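Long-range contacts in double Glycine Motif Protease domain from AMS/PCAT Transporter (Lachnospiraceae bacterium C6A11, PDB 6MPZ), which probably cleaves leader peptides after a double-glycine motif, as a C39-family cysteine protease domain of a peptide-exporting AMS/PCAT transporter: residues T10-V18 and V104-Y112; L32-V43 and V64-L73. All coordinates share one frame; numbering follows the deposited sequence.

How the interactions relate
From the N terminus, the chain runs first through the extended segment 10-18, which lies along strand 101-109 in interaction 1 and so closes a loop of 85 residues. Within that loop comes interaction 2, where helix 27-38 and the turn behind it meet helix 61-70 and the turn that follows it; it closes a shorter loop of 20 residues that holds helix 45-52. The smaller closure is thus enclosed by the larger. The first ties the N-terminal arm to the sheet, the second joins two helices and the turns that end them. Their centres lie about 18 Å apart, yet they touch through helix 27-38: Met34 packs against Val16, Pro17 and Val104, and Tyr38 against Lys15.

Interaction 1: residues T10-V18 and V104-Y112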
loop_
_atom_site.group_PDB
_atom_site.type_symbol
_atom_site.label_atom_id
_atom_site.label_comp_id
_atom_site.label_asym_id
_atom_site.label_seq_id
_atom_site.Cartn_x
_atom_site.Cartn_y
_atom_site.Cartn_z
ATOM N N THR A 10 -5.687 8.377 -11.038
ATOM C CA THR A 10 -4.787 7.862 -12.068
ATOM C C THR A 10 -3.832 8.907 -12.624
ATOM O O THR A 10 -2.959 8.540 -13.396
ATOM C CB THR A 10 -5.578 7.331 -13.251
ATOM O OG1 THR A 10 -5.966 8.422 -14.068
ATOM C CG2 THR A 10 -6.838 6.598 -12.801
ATOM N N ARG A 11 -4.006 10.193 -12.265
ATOM C CA ARG A 11 -3.281 11.306 -12.921
ATOM C C ARG A 11 -2.207 11.933 -12.039
ATOM O O ARG A 11 -1.029 11.817 -12.350
ATOM C CB ARG A 11 -4.249 12.374 -13.407
ATOM C CG ARG A 11 -3.917 12.891 -14.826
ATOM C CD ARG A 11 -4.937 12.641 -15.933
ATOM N NE ARG A 11 -4.575 11.587 -16.899
ATOM C CZ ARG A 11 -5.301 11.224 -17.951
ATOM N NH1 ARG A 11 -6.447 11.833 -18.254
ATOM N NH2 ARG A 11 -4.867 10.235 -18.732
ATOM N N GLY A 12 -2.592 12.597 -10.961
ATOM C CA GLY A 12 -1.612 13.307 -10.129
ATOM C C GLY A 12 -1.359 12.517 -8.877
ATOM O O GLY A 12 -1.020 11.372 -8.953
ATOM N N ARG A 13 -1.579 13.134 -7.726
ATOM C CA ARG A 13 -1.340 12.518 -6.441
ATOM C C ARG A 13 -2.648 12.452 -5.653
ATOM O O ARG A 13 -3.510 13.308 -5.793
ATOM C CB ARG A 13 -0.284 13.295 -5.675
ATOM C CG ARG A 13 1.048 13.304 -6.394
ATOM C CD ARG A 13 2.055 14.266 -5.759
ATOM N NE ARG A 13 1.677 15.663 -5.965
ATOM C CZ ARG A 13 2.056 16.687 -5.198
ATOM N NH1 ARG A 13 2.877 16.523 -4.139
ATOM N NH2 ARG A 13 1.632 17.915 -5.505
ATOM N N ALA A 14 -2.782 11.404 -4.841
ATOM C CA ALA A 14 -3.928 11.221 -3.935
ATOM C C ALA A 14 -3.614 11.935 -2.622
ATOM O O ALA A 14 -2.462 11.900 -2.131
ATOM C CB ALA A 14 -4.185 9.755 -3.659
ATOM N N LYS A 15 -4.624 12.635 -2.071
ATOM C CA LYS A 15 -4.512 13.221 -0.756
ATOM C C LYS A 15 -4.836 12.121 0.248
ATOM O O LYS A 15 -5.937 11.675 0.302
ATOM C CB LYS A 15 -5.427 14.438 -0.600
ATOM C CG LYS A 15 -4.840 15.665 -1.311
ATOM C CD LYS A 15 -5.802 16.837 -1.430
ATOM C CE LYS A 15 -5.994 17.543 -0.083
ATOM N NZ LYS A 15 -6.861 18.740 -0.224
ATOM N N VAL A 16 -3.844 11.694 1.015
ATOM C CA VAL A 16 -3.997 10.558 1.951
ATOM C C VAL A 16 -3.489 10.955 3.320
ATOM O O VAL A 16 -2.346 11.390 3.448
ATOM C CB VAL A 16 -3.196 9.292 1.498
ATOM C CG1 VAL A 16 -3.482 8.106 2.407
ATOM C CG2 VAL A 16 -3.558 8.906 0.067
ATOM N N PRO A 17 -4.320 10.753 4.361
ATOM C CA PRO A 17 -3.882 11.123 5.695
ATOM C C PRO A 17 -2.729 10.263 6.183
ATOM O O PRO A 17 -2.648 9.076 5.812
ATOM C CB PRO A 17 -5.123 10.925 6.553
ATOM C CG PRO A 17 -6.067 10.110 5.760
ATOM C CD PRO A 17 -5.700 10.217 4.333
ATOM N N VAL A 18 -1.830 10.874 6.953
ATOM C CA VAL A 18 -0.737 10.174 7.602
ATOM C C VAL A 18 -1.160 9.409 8.895
ATOM O O VAL A 18 -1.702 10.018 9.803
ATOM C CB VAL A 18 0.382 11.183 7.950
ATOM C CG1 VAL A 18 1.488 10.541 8.816
ATOM C CG2 VAL A 18 0.944 11.766 6.665
ATOM N N VAL A 104 2.727 3.589 1.738
ATOM C CA VAL A 104 1.613 3.993 0.862
ATOM C C VAL A 104 2.089 4.960 -0.210
ATOM O O VAL A 104 2.610 6.018 0.134
ATOM C CB VAL A 104 0.484 4.676 1.629
ATOM C CG1 VAL A 104 -0.642 5.079 0.648
ATOM C CG2 VAL A 104 -0.049 3.727 2.671
ATOM N N LEU A 105 1.897 4.590 -1.483
ATOM C CA LEU A 105 2.278 5.450 -2.617
ATOM C C LEU A 105 1.083 6.314 -3.036
ATOM O O LEU A 105 -0.014 5.770 -3.413
ATOM C CB LEU A 105 2.792 4.632 -3.803
ATOM C CG LEU A 105 3.254 5.344 -5.102
ATOM C CD1 LEU A 105 4.304 6.402 -4.821
ATOM C CD2 LEU A 105 3.828 4.376 -6.115
ATOM N N LYS A 106 1.290 7.636 -2.945
ATOM C CA LYS A 106 0.274 8.617 -3.265
ATOM C C LYS A 106 0.334 9.082 -4.712
ATOM O O LYS A 106 -0.698 9.482 -5.252
ATOM C CB LYS A 106 0.386 9.825 -2.356
ATOM C CG LYS A 106 0.161 9.499 -0.881
ATOM C CD LYS A 106 0.260 10.742 -0.032
ATOM C CE LYS A 106 1.711 11.142 0.096
ATOM N NZ LYS A 106 1.889 12.331 0.917
ATOM N N GLY A 107 1.525 8.987 -5.318
ATOM C CA GLY A 107 1.766 9.272 -6.735
ATOM C C GLY A 107 3.150 9.826 -6.963
ATOM O O GLY A 107 4.005 9.760 -6.078
ATOM N N PHE A 108 3.324 10.439 -8.135
ATOM C CA PHE A 108 4.599 10.994 -8.617
ATOM C C PHE A 108 4.391 12.429 -9.093
ATOM O O PHE A 108 3.299 12.781 -9.579
ATOM C CB PHE A 108 5.103 10.156 -9.782
ATOM C CG PHE A 108 5.365 8.704 -9.427
ATOM C CD1 PHE A 108 6.571 8.311 -8.827
ATOM C CD2 PHE A 108 4.413 7.719 -9.702
ATOM C CE1 PHE A 108 6.806 6.997 -8.493
ATOM C CE2 PHE A 108 4.646 6.387 -9.362
ATOM C CZ PHE A 108 5.841 6.024 -8.773
ATOM N N LYS A 109 5.399 13.272 -8.885
ATOM C CA LYS A 109 5.464 14.565 -9.554
ATOM C C LYS A 109 6.924 14.956 -9.727
ATOM O O LYS A 109 7.716 14.859 -8.790
ATOM C CB LYS A 109 4.728 15.639 -8.759
ATOM C CG LYS A 109 4.605 17.004 -9.432
ATOM C CD LYS A 109 4.319 18.110 -8.393
ATOM C CE LYS A 109 3.220 19.031 -8.872
ATOM N NZ LYS A 109 1.957 18.358 -9.361
ATOM N N GLY A 110 7.275 15.392 -10.936
ATOM C CA GLY A 110 8.664 15.713 -11.253
ATOM C C GLY A 110 9.603 14.553 -11.024
ATOM O O GLY A 110 9.304 13.437 -11.424
ATOM N N LYS A 111 10.730 14.822 -10.358
ATOM C CA LYS A 111 11.741 13.841 -10.035
ATOM C C LYS A 111 11.488 13.154 -8.688
ATOM O O LYS A 111 12.438 12.727 -8.037
ATOM C CB LYS A 111 13.112 14.524 -10.060
ATOM C CG LYS A 111 13.530 14.842 -11.506
ATOM C CD LYS A 111 13.194 16.238 -11.996
ATOM C CE LYS A 111 14.383 17.169 -11.792
ATOM N NZ LYS A 111 15.570 16.815 -12.648
ATOM N N TYR A 112 10.225 13.089 -8.271
ATOM C CA TYR A 112 9.860 12.721 -6.873
ATOM C C TYR A 112 8.634 11.790 -6.809
ATOM O O TYR A 112 7.638 11.980 -7.543
ATOM C CB TYR A 112 9.641 13.977 -5.990
ATOM C CG TYR A 112 10.918 14.730 -5.756
ATOM C CD1 TYR A 112 11.843 14.259 -4.861
ATOM C CD2 TYR A 112 11.231 15.893 -6.478
ATOM C CE1 TYR A 112 13.045 14.919 -4.651
ATOM C CE2 TYR A 112 12.452 16.515 -6.323
ATOM C CZ TYR A 112 13.352 16.035 -5.396
ATOM O OH TYR A 112 14.565 16.631 -5.175
#
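The guanidinium of Arg13 carries Lys109 over one of its faces: CD of Lys109 sits 3.9 Å off its plane, nearer the margin than the middle. The two side chains cross at about a right angle, so that the aliphatic part of the lysine meets the flat group although the like charges Arg13 NH2 and Lys109 NZ are 3.9 Å apart. Arg13 makes a cation-pi contact with Tyr114, and its CG, beside the backbone N (chi1 -62°), passes close to the backbone of Phe108. The Phe108 ring has Leu105 CD1 over one face and meets Phe130 edge-to-face.

One backbone hydrogen bond joins the segments, Ala14 N to Lys106 O at 2.9 Å, nearly straight (168°). The same oxygen receives a CA-H contact from Arg13, CA to O 3.3 Å. The Lys106 side chain runs alongside the arm: its CB lies 3.5 Å from Ala14 O and its CG 3.9 Å from Val16 CG2. Bent at chi3, it ends with NZ hydrogen-bonded to Asn116 OD1, while Asn116 ND2 reaches Val16 O, so one amide grips both segments. Gly12 O is buried without a polar partner.

Lys106 and Gly107 both face Tyr114 in a classic beta bulge, and the glycine lets the arm come close. An irregular N-terminal arm thus runs roughly antiparallel alongside the bulged strand 101-109 in this C39 peptidase domain.

Interaction 2: residues L32-V43 and V64-L73; sequences LAMVLAYYKKWV and VLKAARNYGL
Leu32 fits its branched end into the surface of helix 61-70, where small residues leave a hollow. CD1 meets Ala68 CB at 3.8 Å, while CD2 rests against both Val64 O and Ala67 CB and also approaches the edge of the Tyr71 ring. With CG anti to the backbone N (chi1 179°), the side chain extends into this hollow. The helix axes are 11.2 Å apart and run nearly together, crossing at -26°.

Farther along, the larger bumps come from the second segment. Leu36 and Val43 both come to the Tyr71 ring from the same side. Leu36 crosses it at about a right angle and brings CD1 to 3.6 Å from Tyr71 CD2, an oblique approach, whereas Val43 lays CG2 over the face in a CH-pi contact, 4.0 Å from the ring centroid. The phenol oxygen is hydrogen-bonded to Asp51 OD2, which helps fix the ring.

Leu73 is the second bump. Its CD1 enters the groove between Val35 and Leu36, and CD2 sits over one face of the Tyr39 ring, 4.1 Å from the centroid; Tyr38 packs on the opposite face. Lys41 slides past Leu73 in the opposite direction, its CE 3.7 Å from Leu73 CD2, before bending at chi4 to give a weak hydrogen bond from NZ to Tyr71 O. Each helix ends in a Schellman motif, with Lys40 and Gly72 as the C-prime residues; these turns bring Lys41 and Leu73 to the contact.

Helix 45-52 flanks the pair, its Val48 touching both Leu36 and Val43 and its Cys52 touching Leu32. The sheet also packs against both helices: Phe141 of strand 137-142 meets Val35 and Ala68, and Ile94 of strand 93-97 meets Val35 and Val64.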
loop_
_atom_site.group_PDB
_atom_site.type_symbol
_atom_site.label_atom_id
_atom_site.label_comp_id
_atom_site.label_asym_id
_atom_site.label_seq_id
_atom_site.Cartn_x
_atom_site.Cartn_y
_atom_site.Cartn_z
ATOM N N LEU A 32 -2.619 -0.185 5.179
ATOM C CA LEU A 32 -4.043 -0.410 4.797
ATOM C C LEU A 32 -4.999 0.592 5.519
ATOM O O LEU A 32 -6.051 0.935 5.002
ATOM C CB LEU A 32 -4.471 -1.820 5.069
ATOM C CG LEU A 32 -5.938 -2.187 4.729
ATOM C CD1 LEU A 32 -6.282 -1.947 3.286
ATOM C CD2 LEU A 32 -6.142 -3.658 5.035
ATOM N N ALA A 33 -4.636 1.046 6.711
ATOM C CA ALA A 33 -5.505 1.978 7.473
ATOM C C ALA A 33 -5.636 3.306 6.709
ATOM O O ALA A 33 -6.755 3.805 6.500
ATOM C CB ALA A 33 -4.982 2.187 8.910
ATOM N N MET A 34 -4.493 3.812 6.227
ATOM C CA MET A 34 -4.418 4.994 5.335
ATOM C C MET A 34 -5.228 4.831 4.067
ATOM O O MET A 34 -5.936 5.779 3.694
ATOM C CB MET A 34 -2.974 5.332 4.980
ATOM C CG MET A 34 -2.222 5.879 6.124
ATOM S SD MET A 34 -0.495 6.450 5.909
ATOM C CE MET A 34 0.421 4.942 6.061
ATOM N N VAL A 35 -5.141 3.668 3.407
ATOM C CA VAL A 35 -5.982 3.401 2.214
ATOM C C VAL A 35 -7.485 3.403 2.559
ATOM O O VAL A 35 -8.282 4.011 1.853
ATOM C CB VAL A 35 -5.612 2.097 1.428
ATOM C CG1 VAL A 35 -6.585 1.851 0.273
ATOM C CG2 VAL A 35 -4.226 2.177 0.849
ATOM N N LEU A 36 -7.846 2.733 3.638
ATOM C CA LEU A 36 -9.212 2.766 4.165
ATOM C C LEU A 36 -9.728 4.189 4.470
ATOM O O LEU A 36 -10.858 4.538 4.112
ATOM C CB LEU A 36 -9.311 1.879 5.416
ATOM C CG LEU A 36 -9.217 0.367 5.088
ATOM C CD1 LEU A 36 -8.924 -0.462 6.352
ATOM C CD2 LEU A 36 -10.489 -0.130 4.366
ATOM N N ALA A 37 -8.869 5.005 5.086
ATOM C CA ALA A 37 -9.182 6.391 5.406
ATOM C C ALA A 37 -9.390 7.252 4.152
ATOM O O ALA A 37 -10.247 8.110 4.161
ATOM C CB ALA A 37 -8.094 6.975 6.304
ATOM N N TYR A 38 -8.635 6.990 3.069
ATOM C CA TYR A 38 -8.828 7.675 1.778
ATOM C C TYR A 38 -10.254 7.437 1.254
ATOM O O TYR A 38 -10.885 8.365 0.721
ATOM C CB TYR A 38 -7.786 7.219 0.736
ATOM C CG TYR A 38 -7.985 7.766 -0.668
ATOM C CD1 TYR A 38 -7.488 9.029 -1.040
ATOM C CD2 TYR A 38 -8.702 7.049 -1.620
ATOM C CE1 TYR A 38 -7.671 9.528 -2.346
ATOM C CE2 TYR A 38 -8.906 7.537 -2.923
ATOM C CZ TYR A 38 -8.423 8.772 -3.284
ATOM O OH TYR A 38 -8.617 9.191 -4.586
ATOM N N TYR A 39 -10.751 6.208 1.404
ATOM C CA TYR A 39 -12.124 5.852 0.943
ATOM C C TYR A 39 -13.179 6.087 2.030
ATOM O O TYR A 39 -14.352 5.767 1.823
ATOM C CB TYR A 39 -12.170 4.399 0.463
ATOM C CG TYR A 39 -11.385 4.174 -0.807
ATOM C CD1 TYR A 39 -11.905 4.570 -2.035
ATOM C CD2 TYR A 39 -10.105 3.579 -0.785
ATOM C CE1 TYR A 39 -11.188 4.371 -3.222
ATOM C CE2 TYR A 39 -9.381 3.389 -1.948
ATOM C CZ TYR A 39 -9.922 3.783 -3.173
ATOM O OH TYR A 39 -9.230 3.619 -4.349
ATOM N N LYS A 40 -12.756 6.673 3.160
ATOM C CA LYS A 40 -13.609 6.936 4.316
ATOM C C LYS A 40 -14.268 5.662 4.872
ATOM O O LYS A 40 -15.408 5.699 5.301
ATOM C CB LYS A 40 -14.634 8.048 4.008
ATOM C CG LYS A 40 -13.973 9.434 3.876
ATOM C CD LYS A 40 -14.608 10.410 2.928
ATOM C CE LYS A 40 -15.889 11.017 3.434
ATOM N NZ LYS A 40 -16.048 12.354 2.795
ATOM N N LYS A 41 -13.538 4.546 4.847
ATOM C CA LYS A 41 -13.967 3.300 5.518
ATOM C C LYS A 41 -13.346 3.287 6.872
ATOM O O LYS A 41 -12.148 3.098 7.017
ATOM C CB LYS A 41 -13.617 2.059 4.709
ATOM C CG LYS A 41 -14.509 1.941 3.477
ATOM C CD LYS A 41 -13.907 0.972 2.471
ATOM C CE LYS A 41 -14.712 0.925 1.181
ATOM N NZ LYS A 41 -16.063 0.350 1.457
ATOM N N TRP A 42 -14.181 3.560 7.872
ATOM C CA TRP A 42 -13.725 3.801 9.229
ATOM C C TRP A 42 -13.676 2.450 9.914
ATOM O O TRP A 42 -14.698 1.785 10.036
ATOM C CB TRP A 42 -14.662 4.794 9.933
ATOM C CG TRP A 42 -14.809 6.148 9.172
ATOM C CD1 TRP A 42 -15.983 6.778 8.803
ATOM C CD2 TRP A 42 -13.744 6.991 8.687
ATOM N NE1 TRP A 42 -15.708 7.957 8.140
ATOM C CE2 TRP A 42 -14.349 8.111 8.047
ATOM C CE3 TRP A 42 -12.335 6.915 8.739
ATOM C CZ2 TRP A 42 -13.596 9.133 7.465
ATOM C CZ3 TRP A 42 -11.583 7.946 8.156
ATOM C CH2 TRP A 42 -12.220 9.033 7.530
ATOM N N VAL A 43 -12.467 2.023 10.266
ATOM C CA VAL A 43 -12.213 0.729 10.872
ATOM C C VAL A 43 -11.165 1.050 11.914
ATOM O O VAL A 43 -10.135 1.593 11.567
ATOM C CB VAL A 43 -11.608 -0.323 9.871
ATOM C CG1 VAL A 43 -11.203 -1.604 10.602
ATOM C CG2 VAL A 43 -12.588 -0.678 8.766
ATOM N N VAL A 64 -2.992 -8.698 3.611
ATOM C CA VAL A 64 -3.382 -7.306 3.465
ATOM C C VAL A 64 -4.515 -7.227 2.461
ATOM O O VAL A 64 -5.513 -6.568 2.712
ATOM C CB VAL A 64 -2.220 -6.436 3.039
ATOM C CG1 VAL A 64 -2.702 -5.008 2.721
ATOM C CG2 VAL A 64 -1.183 -6.397 4.151
ATOM N N LEU A 65 -4.354 -7.898 1.343
ATOM C CA LEU A 65 -5.363 -7.923 0.299
ATOM C C LEU A 65 -6.683 -8.546 0.767
ATOM O O LEU A 65 -7.750 -8.047 0.426
ATOM C CB LEU A 65 -4.859 -8.688 -0.952
ATOM C CG LEU A 65 -3.730 -8.135 -1.840
ATOM C CD1 LEU A 65 -3.275 -9.212 -2.837
ATOM C CD2 LEU A 65 -4.126 -6.833 -2.560
ATOM N N LYS A 66 -6.609 -9.668 1.493
ATOM C CA LYS A 66 -7.821 -10.345 2.021
ATOM C C LYS A 66 -8.596 -9.459 2.999
ATOM O O LYS A 66 -9.827 -9.394 2.936
ATOM C CB LYS A 66 -7.470 -11.659 2.741
ATOM C CG LYS A 66 -7.167 -12.820 1.800
ATOM C CD LYS A 66 -6.977 -14.111 2.578
ATOM C CE LYS A 66 -6.459 -15.225 1.684
ATOM N NZ LYS A 66 -6.218 -16.462 2.482
ATOM N N ALA A 67 -7.874 -8.801 3.895
ATOM C CA ALA A 67 -8.485 -7.855 4.846
ATOM C C ALA A 67 -9.152 -6.688 4.094
ATOM O O ALA A 67 -10.275 -6.330 4.406
ATOM C CB ALA A 67 -7.442 -7.343 5.842
ATOM N N ALA A 68 -8.492 -6.155 3.053
ATOM C CA ALA A 68 -9.059 -5.061 2.256
ATOM C C ALA A 68 -10.387 -5.482 1.602
ATOM O O ALA A 68 -11.347 -4.700 1.553
ATOM C CB ALA A 68 -8.062 -4.630 1.200
ATOM N N ARG A 69 -10.427 -6.718 1.115
ATOM C CA ARG A 69 -11.621 -7.277 0.445
ATOM C C ARG A 69 -12.797 -7.427 1.378
ATOM O O ARG A 69 -13.906 -7.140 0.976
ATOM C CB ARG A 69 -11.321 -8.622 -0.205
ATOM C CG ARG A 69 -10.527 -8.516 -1.485
ATOM C CD ARG A 69 -10.325 -9.898 -2.125
ATOM N NE ARG A 69 -9.195 -9.885 -3.065
ATOM C CZ ARG A 69 -8.080 -10.610 -2.984
ATOM N NH1 ARG A 69 -7.880 -11.481 -2.011
ATOM N NH2 ARG A 69 -7.147 -10.476 -3.923
ATOM N N ASN A 70 -12.562 -7.875 2.611
ATOM C CA ASN A 70 -13.626 -7.959 3.612
ATOM C C ASN A 70 -14.169 -6.579 3.998
ATOM O O ASN A 70 -15.333 -6.464 4.363
ATOM C CB ASN A 70 -13.180 -8.724 4.865
ATOM C CG ASN A 70 -13.134 -10.238 4.644
ATOM O OD1 ASN A 70 -12.252 -10.913 5.164
ATOM N ND2 ASN A 70 -14.088 -10.783 3.876
ATOM N N TYR A 71 -13.349 -5.534 3.893
ATOM C CA TYR A 71 -13.826 -4.153 4.111
ATOM C C TYR A 71 -14.470 -3.504 2.878
ATOM O O TYR A 71 -14.701 -2.299 2.877
ATOM C CB TYR A 71 -12.681 -3.255 4.583
ATOM C CG TYR A 71 -11.965 -3.695 5.838
ATOM C CD1 TYR A 71 -12.665 -4.147 6.967
ATOM C CD2 TYR A 71 -10.565 -3.594 5.917
ATOM C CE1 TYR A 71 -11.997 -4.519 8.120
ATOM C CE2 TYR A 71 -9.878 -3.968 7.064
ATOM C CZ TYR A 71 -10.591 -4.421 8.164
ATOM O OH TYR A 71 -9.865 -4.767 9.291
ATOM N N GLY A 72 -14.734 -4.274 1.821
ATOM C CA GLY A 72 -15.505 -3.773 0.668
ATOM C C GLY A 72 -14.709 -3.215 -0.506
ATOM O O GLY A 72 -15.291 -2.769 -1.484
ATOM N N LEU A 73 -13.380 -3.255 -0.427
ATOM C CA LEU A 73 -12.540 -2.848 -1.539
ATOM C C LEU A 73 -12.201 -4.029 -2.432
ATOM O O LEU A 73 -11.923 -5.126 -1.959
ATOM C CB LEU A 73 -11.237 -2.221 -1.010
ATOM C CG LEU A 73 -11.353 -0.939 -0.189
ATOM C CD1 LEU A 73 -9.983 -0.566 0.343
ATOM C CD2 LEU A 73 -11.906 0.169 -1.050
#